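Local coordinates for protein catalase (Exiguobacterium oxidotolerans, PDB 2J2M) that breaks hydrogen peroxide down to water and oxygen at a haem iron, as a homotetrameric haem catalase, at residues H63-V68 against T298-V303; W258-Q263 against Q292-M297. All blocks are in the same frame, centred on the assembly; numbering follows the deposited sequence.

Contact 1: residues H63-V68 against T298-V303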
ATOM      1  N   HIS A  63     -11.573  23.191 -13.608  1.00  7.60           N
ATOM      2  CA  HIS A  63     -10.467  24.003 -14.097  1.00  7.90           C
ATOM      3  C   HIS A  63     -10.917  25.414 -14.418  1.00  8.47           C
ATOM      4  O   HIS A  63     -12.071  25.644 -14.793  1.00  9.13           O
ATOM      5  CB  HIS A  63      -9.919  23.434 -15.395  1.00  7.96           C
ATOM      6  CG  HIS A  63      -9.274  22.104 -15.243  1.00  7.19           C
ATOM      7  ND1 HIS A  63      -7.957  21.962 -14.883  1.00  9.47           N
ATOM      8  CD2 HIS A  63      -9.765  20.856 -15.399  1.00  7.54           C
ATOM      9  CE1 HIS A  63      -7.654  20.678 -14.832  1.00 10.36           C
ATOM     10  NE2 HIS A  63      -8.737  19.985 -15.138  1.00 11.12           N
ATOM     11  N   GLY A  64      -9.986  26.350 -14.281  1.00  8.34           N
ATOM     12  CA  GLY A  64     -10.184  27.706 -14.746  1.00  8.74           C
ATOM     13  C   GLY A  64      -8.898  28.516 -14.749  1.00  9.24           C
ATOM     14  O   GLY A  64      -7.780  27.975 -14.851  1.00  9.04           O
ATOM     15  N   VAL A  65      -9.062  29.821 -14.595  1.00  9.56           N
ATOM     16  CA  VAL A  65      -7.960  30.747 -14.721  1.00 10.21           C
ATOM     17  C   VAL A  65      -8.108  31.774 -13.595  1.00 10.14           C
ATOM     18  O   VAL A  65      -9.227  32.121 -13.227  1.00  9.76           O
ATOM     19  CB  VAL A  65      -7.936  31.378 -16.178  1.00  9.95           C
ATOM     20  CG1 VAL A  65      -9.208  32.179 -16.454  1.00 11.54           C
ATOM     21  CG2 VAL A  65      -6.712  32.232 -16.416  1.00 10.59           C
ATOM     22  N   PHE A  66      -6.991  32.213 -13.010  1.00 10.32           N
ATOM     23  CA  PHE A  66      -7.036  33.357 -12.120  1.00 10.35           C
ATOM     24  C   PHE A  66      -6.407  34.571 -12.803  1.00 11.33           C
ATOM     25  O   PHE A  66      -5.354  34.451 -13.430  1.00 10.93           O
ATOM     26  CB  PHE A  66      -6.382  33.072 -10.776  1.00  9.30           C
ATOM     27  CG  PHE A  66      -6.389  34.266  -9.853  1.00 10.35           C
ATOM     28  CD1 PHE A  66      -7.488  34.536  -9.043  1.00  8.58           C
ATOM     29  CD2 PHE A  66      -5.318  35.157  -9.832  1.00  8.51           C
ATOM     30  CE1 PHE A  66      -7.501  35.653  -8.221  1.00  9.05           C
ATOM     31  CE2 PHE A  66      -5.348  36.288  -9.006  1.00  8.50           C
ATOM     32  CZ  PHE A  66      -6.419  36.525  -8.202  1.00  8.06           C
ATOM     33  N   LYS A  67      -7.061  35.729 -12.684  1.00 12.48           N
ATOM     34  CA  LYS A  67      -6.594  36.949 -13.349  1.00 14.05           C
ATOM     35  C   LYS A  67      -6.363  38.082 -12.364  1.00 14.15           C
ATOM     36  O   LYS A  67      -7.288  38.548 -11.689  1.00 12.61           O
ATOM     37  CB  LYS A  67      -7.552  37.360 -14.475  1.00 15.10           C
ATOM     38  CG  LYS A  67      -7.349  38.779 -15.029  1.00 18.31           C
ATOM     39  CD  LYS A  67      -6.244  38.832 -16.053  1.00 22.82           C
ATOM     40  CE  LYS A  67      -6.615  39.760 -17.215  1.00 24.64           C
ATOM     41  NZ  LYS A  67      -5.579  39.615 -18.288  1.00 26.61           N
ATOM     42  N   VAL A  68      -5.103  38.503 -12.269  1.00 15.09           N
ATOM     43  CA  VAL A  68      -4.766  39.571 -11.349  1.00 15.95           C
ATOM     44  C   VAL A  68      -5.169  40.946 -11.886  1.00 17.09           C
ATOM     45  O   VAL A  68      -4.882  41.301 -13.046  1.00 17.45           O
ATOM     46  CB  VAL A  68      -3.328  39.456 -10.660  1.00 16.67           C
ATOM     47  CG1 VAL A  68      -2.513  38.240 -11.128  1.00 13.39           C
ATOM     48  CG2 VAL A  68      -2.542  40.809 -10.637  1.00 15.86           C
ATOM     49  N   THR A 298     -12.187  32.576 -12.648  1.00  9.35           N
ATOM     50  CA  THR A 298     -13.254  32.071 -13.497  1.00  9.20           C
ATOM     51  C   THR A 298     -13.025  30.573 -13.709  1.00  9.22           C
ATOM     52  O   THR A 298     -11.967  30.188 -14.180  1.00  9.24           O
ATOM     53  CB  THR A 298     -13.244  32.812 -14.859  1.00  9.52           C
ATOM     54  OG1 THR A 298     -13.428  34.214 -14.621  1.00 10.04           O
ATOM     55  CG2 THR A 298     -14.351  32.293 -15.809  1.00  7.88           C
ATOM     56  N   LEU A 299     -13.986  29.739 -13.313  1.00  9.12           N
ATOM     57  CA  LEU A 299     -13.963  28.304 -13.639  1.00  9.31           C
ATOM     58  C   LEU A 299     -14.762  28.020 -14.941  1.00  9.58           C
ATOM     59  O   LEU A 299     -15.990  28.105 -14.983  1.00  7.97           O
ATOM     60  CB  LEU A 299     -14.516  27.481 -12.472  1.00  9.40           C
ATOM     61  CG  LEU A 299     -13.672  26.950 -11.301  1.00  9.92           C
ATOM     62  CD1 LEU A 299     -12.323  27.606 -11.145  1.00 11.32           C
ATOM     63  CD2 LEU A 299     -14.452  27.009 -10.020  1.00  5.71           C
ATOM     64  N   ASN A 300     -14.038  27.670 -15.998  1.00 10.55           N
ATOM     65  CA  ASN A 300     -14.618  27.612 -17.331  1.00 11.36           C
ATOM     66  C   ASN A 300     -14.496  26.248 -18.049  1.00 11.93           C
ATOM     67  O   ASN A 300     -14.882  26.113 -19.208  1.00 12.83           O
ATOM     68  CB  ASN A 300     -14.043  28.748 -18.199  1.00 11.53           C
ATOM     69  CG  ASN A 300     -12.510  28.720 -18.312  1.00 11.24           C
ATOM     70  OD1 ASN A 300     -11.850  27.732 -18.018  1.00 12.41           O
ATOM     71  ND2 ASN A 300     -11.954  29.829 -18.745  1.00 13.25           N
ATOM     72  N   LYS A 301     -13.984  25.241 -17.360  1.00 11.59           N
ATOM     73  CA  LYS A 301     -13.835  23.947 -17.966  1.00 11.77           C
ATOM     74  C   LYS A 301     -14.049  22.848 -16.949  1.00 11.41           C
ATOM     75  O   LYS A 301     -13.344  22.760 -15.952  1.00 11.77           O
ATOM     76  CB  LYS A 301     -12.436  23.826 -18.580  1.00 12.57           C
ATOM     77  CG  LYS A 301     -12.200  22.543 -19.293  1.00 13.97           C
ATOM     78  CD  LYS A 301     -11.078  22.687 -20.295  1.00 18.76           C
ATOM     79  CE  LYS A 301     -10.428  21.322 -20.566  1.00 20.52           C
ATOM     80  NZ  LYS A 301     -11.410  20.429 -21.224  1.00 19.61           N
ATOM     81  N   ASN A 302     -15.008  21.979 -17.215  1.00 10.83           N
ATOM     82  CA  ASN A 302     -15.181  20.820 -16.374  1.00  9.88           C
ATOM     83  C   ASN A 302     -13.990  19.865 -16.479  1.00  9.61           C
ATOM     84  O   ASN A 302     -13.198  19.944 -17.415  1.00  9.63           O
ATOM     85  CB  ASN A 302     -16.507  20.125 -16.700  1.00  9.18           C
ATOM     86  CG  ASN A 302     -17.688  20.754 -15.965  1.00  8.57           C
ATOM     87  OD1 ASN A 302     -17.662  20.937 -14.731  1.00  4.27           O
ATOM     88  ND2 ASN A 302     -18.750  21.066 -16.721  1.00  7.85           N
ATOM     89  N   VAL A 303     -13.853  18.966 -15.510  1.00  9.17           N
ATOM     90  CA  VAL A 303     -12.869  17.887 -15.651  1.00  8.90           C
ATOM     91  C   VAL A 303     -13.178  17.009 -16.877  1.00  9.39           C
ATOM     92  O   VAL A 303     -14.339  16.901 -17.306  1.00  8.95           O
ATOM     93  CB  VAL A 303     -12.778  17.010 -14.369  1.00  8.68           C
ATOM     94  CG1 VAL A 303     -12.385  17.880 -13.128  1.00  6.75           C
ATOM     95  CG2 VAL A 303     -14.071  16.234 -14.145  1.00  7.16           C
TER
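A classic beta bulge joins His63 to Asn300 and Lys301 where two antiparallel strands of the catalase beta-barrel run side by side. The carbonyl O of His63 accepts two N-H groups: Lys301 N, 3.2 Å from His63 O and above the carbonyl plane, and Asn300 N, whose bond to the same oxygen is weak. His63 N returns a bond to Lys301 O at 3.0 Å. Beyond the bulge, Val65 N gives to Thr298 O and Thr298 N to Val65 O.

Between these pairs Gly64 comes close to the other strand: its CA lies 3.1 Å from Thr298 O and 4.0 Å from Leu299 CA, and a CB there would run into both residues. The amide of Asn300 leans back over this spot, its OD1 3.7 Å from Gly64 CA; chi1 of 57°, with CG between the backbone N and carbonyl carbon, turns it there.

His63 CB packs on Lys301 CB at 4.1 Å, and the carbonyls of Lys301 and Asn302 lie at the edge of the imidazole, near its plane. Its NE2 is hydrogen-bonded to Glu309, and Phe91 meets the ring. Val303 O accepts a hydrogen bond from Arg154 of a second subunit. The bulge thus sits in strand 292-302 where it pairs with strand 59-68 in the catalase beta-barrel.

Contact 2: residues W258-Q263 against Q292-M297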
ATOM      1  N   TRP A 258     -15.356  34.214  -8.889  1.00 12.13           N
ATOM      2  CA  TRP A 258     -15.236  34.847  -7.583  1.00 12.21           C
ATOM      3  C   TRP A 258     -14.177  35.930  -7.654  1.00 12.72           C
ATOM      4  O   TRP A 258     -13.168  35.791  -8.378  1.00 12.55           O
ATOM      5  CB  TRP A 258     -14.763  33.859  -6.500  1.00 12.29           C
ATOM      6  CG  TRP A 258     -15.704  32.774  -6.068  1.00 11.47           C
ATOM      7  CD1 TRP A 258     -16.351  32.682  -4.868  1.00 11.90           C
ATOM      8  CD2 TRP A 258     -16.048  31.589  -6.800  1.00 11.19           C
ATOM      9  NE1 TRP A 258     -17.102  31.526  -4.811  1.00 11.11           N
ATOM     10  CE2 TRP A 258     -16.932  30.837  -5.988  1.00 11.56           C
ATOM     11  CE3 TRP A 258     -15.699  31.091  -8.060  1.00 10.89           C
ATOM     12  CZ2 TRP A 258     -17.471  29.619  -6.402  1.00 10.61           C
ATOM     13  CZ3 TRP A 258     -16.239  29.888  -8.473  1.00 11.79           C
ATOM     14  CH2 TRP A 258     -17.109  29.162  -7.646  1.00 11.56           C
ATOM     15  N   ASP A 259     -14.369  36.986  -6.860  1.00 12.64           N
ATOM     16  CA  ASP A 259     -13.293  37.944  -6.620  1.00 13.31           C
ATOM     17  C   ASP A 259     -12.435  37.633  -5.379  1.00 13.03           C
ATOM     18  O   ASP A 259     -12.954  37.255  -4.327  1.00 12.97           O
ATOM     19  CB  ASP A 259     -13.858  39.359  -6.592  1.00 13.34           C
ATOM     20  CG  ASP A 259     -14.441  39.745  -7.919  1.00 14.85           C
ATOM     21  OD1 ASP A 259     -15.630  39.460  -8.132  1.00 19.30           O
ATOM     22  OD2 ASP A 259     -13.713  40.281  -8.774  1.00 17.62           O
ATOM     23  N   LEU A 260     -11.124  37.781  -5.521  1.00 12.97           N
ATOM     24  CA  LEU A 260     -10.172  37.601  -4.397  1.00 12.79           C
ATOM     25  C   LEU A 260      -9.777  38.943  -3.753  1.00 12.78           C
ATOM     26  O   LEU A 260      -9.283  39.848  -4.430  1.00 12.56           O
ATOM     27  CB  LEU A 260      -8.907  36.861  -4.853  1.00 12.56           C
ATOM     28  CG  LEU A 260      -7.812  36.549  -3.823  1.00 13.58           C
ATOM     29  CD1 LEU A 260      -8.258  35.462  -2.823  1.00 14.90           C
ATOM     30  CD2 LEU A 260      -6.532  36.104  -4.515  1.00 12.55           C
ATOM     31  N   PHE A 261     -10.007  39.051  -2.447  1.00 11.84           N
ATOM     32  CA  PHE A 261      -9.621  40.207  -1.692  1.00 11.24           C
ATOM     33  C   PHE A 261      -8.613  39.775  -0.618  1.00 11.03           C
ATOM     34  O   PHE A 261      -8.522  38.587  -0.242  1.00  9.77           O
ATOM     35  CB  PHE A 261     -10.831  40.859  -1.010  1.00 11.73           C
ATOM     36  CG  PHE A 261     -11.857  41.449  -1.953  1.00 12.21           C
ATOM     37  CD1 PHE A 261     -11.914  42.823  -2.160  1.00 12.21           C
ATOM     38  CD2 PHE A 261     -12.804  40.631  -2.592  1.00 13.19           C
ATOM     39  CE1 PHE A 261     -12.870  43.389  -3.004  1.00 12.91           C
ATOM     40  CE2 PHE A 261     -13.770  41.177  -3.459  1.00 11.81           C
ATOM     41  CZ  PHE A 261     -13.803  42.559  -3.664  1.00 13.27           C
ATOM     42  N   VAL A 262      -7.870  40.767  -0.120  1.00 10.44           N
ATOM     43  CA  VAL A 262      -6.831  40.541   0.846  1.00  9.79           C
ATOM     44  C   VAL A 262      -7.011  41.507   2.006  1.00  9.48           C
ATOM     45  O   VAL A 262      -7.266  42.682   1.802  1.00 10.05           O
ATOM     46  CB  VAL A 262      -5.403  40.637   0.188  1.00  9.49           C
ATOM     47  CG1 VAL A 262      -5.080  42.057  -0.282  1.00  9.21           C
ATOM     48  CG2 VAL A 262      -4.320  40.141   1.140  1.00  9.41           C
ATOM     49  N   GLN A 263      -6.902  40.990   3.223  1.00  9.74           N
ATOM     50  CA  GLN A 263      -6.814  41.823   4.427  1.00  9.49           C
ATOM     51  C   GLN A 263      -5.392  41.814   4.972  1.00  9.72           C
ATOM     52  O   GLN A 263      -4.761  40.760   5.102  1.00  9.12           O
ATOM     53  CB  GLN A 263      -7.798  41.351   5.499  1.00  9.36           C
ATOM     54  CG  GLN A 263      -9.252  41.660   5.177  1.00  8.67           C
ATOM     55  CD  GLN A 263     -10.179  40.972   6.134  1.00 10.13           C
ATOM     56  OE1 GLN A 263     -10.269  39.752   6.148  1.00  9.24           O
ATOM     57  NE2 GLN A 263     -10.860  41.747   6.964  1.00 11.22           N
ATOM     58  N   GLN A 292      -9.017  44.331   0.192  1.00 13.31           N
ATOM     59  CA  GLN A 292      -8.410  45.011  -0.949  1.00 12.63           C
ATOM     60  C   GLN A 292      -8.425  44.044  -2.115  1.00 12.38           C
ATOM     61  O   GLN A 292      -7.899  42.936  -2.007  1.00 12.50           O
ATOM     62  CB  GLN A 292      -6.987  45.477  -0.637  1.00 12.08           C
ATOM     63  CG  GLN A 292      -6.852  46.299   0.636  1.00 12.73           C
ATOM     64  CD  GLN A 292      -5.458  46.811   0.830  1.00 13.49           C
ATOM     65  OE1 GLN A 292      -4.860  47.386  -0.088  1.00 15.86           O
ATOM     66  NE2 GLN A 292      -4.905  46.582   2.010  1.00 13.54           N
ATOM     67  N   HIS A 293      -9.029  44.470  -3.220  1.00 12.55           N
ATOM     68  CA  HIS A 293      -9.206  43.630  -4.407  1.00 13.06           C
ATOM     69  C   HIS A 293      -7.883  43.172  -4.985  1.00 12.42           C
ATOM     70  O   HIS A 293      -6.969  43.974  -5.129  1.00 13.36           O
ATOM     71  CB  HIS A 293     -10.000  44.387  -5.475  1.00 13.66           C
ATOM     72  CG  HIS A 293     -10.551  43.510  -6.552  1.00 15.43           C
ATOM     73  ND1 HIS A 293     -10.183  43.636  -7.872  1.00 17.87           N
ATOM     74  CD2 HIS A 293     -11.423  42.476  -6.504  1.00 18.25           C
ATOM     75  CE1 HIS A 293     -10.820  42.732  -8.594  1.00 18.57           C
ATOM     76  NE2 HIS A 293     -11.580  42.015  -7.790  1.00 17.49           N
ATOM     77  N   VAL A 294      -7.781  41.881  -5.287  1.00 11.56           N
ATOM     78  CA  VAL A 294      -6.576  41.298  -5.906  1.00 11.06           C
ATOM     79  C   VAL A 294      -6.858  40.925  -7.379  1.00 11.18           C
ATOM     80  O   VAL A 294      -6.118  41.288  -8.301  1.00 10.80           O
ATOM     81  CB  VAL A 294      -6.099  40.017  -5.142  1.00 10.69           C
ATOM     82  CG1 VAL A 294      -4.975  39.295  -5.908  1.00 11.07           C
ATOM     83  CG2 VAL A 294      -5.671  40.331  -3.721  1.00  9.57           C
ATOM     84  N   GLY A 295      -7.944  40.191  -7.584  1.00 11.17           N
ATOM     85  CA  GLY A 295      -8.256  39.659  -8.896  1.00 11.25           C
ATOM     86  C   GLY A 295      -9.509  38.825  -8.849  1.00 11.00           C
ATOM     87  O   GLY A 295     -10.301  38.927  -7.903  1.00 10.65           O
ATOM     88  N   THR A 296      -9.690  38.030  -9.902  1.00 11.07           N
ATOM     89  CA  THR A 296     -10.884  37.227 -10.092  1.00 10.83           C
ATOM     90  C   THR A 296     -10.629  35.852 -10.734  1.00 11.17           C
ATOM     91  O   THR A 296      -9.859  35.709 -11.694  1.00 11.34           O
ATOM     92  CB  THR A 296     -12.078  38.058 -10.743  1.00 11.30           C
ATOM     93  OG1 THR A 296     -12.654  37.366 -11.869  1.00 11.30           O
ATOM     94  CG2 THR A 296     -11.646  39.453 -11.123  1.00  9.89           C
ATOM     95  N   MET A 297     -11.256  34.833 -10.153  1.00 10.37           N
ATOM     96  CA  MET A 297     -11.152  33.488 -10.666  1.00  9.54           C
ATOM     97  C   MET A 297     -12.404  33.163 -11.470  1.00  9.76           C
ATOM     98  O   MET A 297     -13.533  33.442 -11.027  1.00  9.49           O
ATOM     99  CB  MET A 297     -10.950  32.482  -9.524  1.00  9.32           C
ATOM    100  CG  MET A 297     -11.165  31.010  -9.917  1.00  8.36           C
ATOM    101  SD  MET A 297     -10.782  29.790  -8.605  1.00  9.67           S
ATOM    102  CE  MET A 297     -12.071  30.113  -7.417  1.00  3.54           C
TER
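Trp258 and Met297 bond each other through both backbone N-H and C=O groups, and Val262 and Gln292 do the same at the far end. Between them Leu260 N gives to Gly295 O at 2.8 Å, while Leu260 O accepts Val294 N at 2.7 Å and, weakly, Gly295 N, making a classic beta bulge.

The polar side-chain bond runs from His293 NE2 to Asp259 OD2, 2.9 Å long. The acceptor lies near the imidazole plane, but OD2 is met on its anti side, with carboxylate and ring planes 44° apart.

Among the aromatics, His293 turns its edge to the face of Phe261, planes at 65°, with His293 CD2 3.7 Å from Phe261 CZ. CG anti to the backbone N (chi1 -164°) carries the ring there. An alanine in place of His293 would probably leave Asp259 without this donor and open a gap against the Phe261 face.

Apolar contacts line the other side of the sheet: Met297 CE lies 3.8 Å from Trp258 CE3, and Val294 touches Leu260 and Val262. The polar bond and the edge-to-face contact together probably fix the rotation of the His293 ring, while the other side is held by apolar contact.

How the contacts relate
Strand 292-302 is common to both contacts: its first half pairs with strand 257-265 in contact 2, its second half with strand 59-68 in contact 1, so it lies between them in one antiparallel sheet. The centres of the two contacts lie about 15 Å apart. Both segments of contact 2 follow strand 59-68 in sequence, within the span of chain that contact 1 brings together. The two contacts meet directly: Lys67 N lies 3.0 Å from Thr296 O, a probable hydrogen bond, and Phe66 packs on Leu260 and Gly295. Regions far apart in sequence are thereby joined in the haem-binding barrel, the side chains of Val303 and Met297 each about 12 Å from a bound haem.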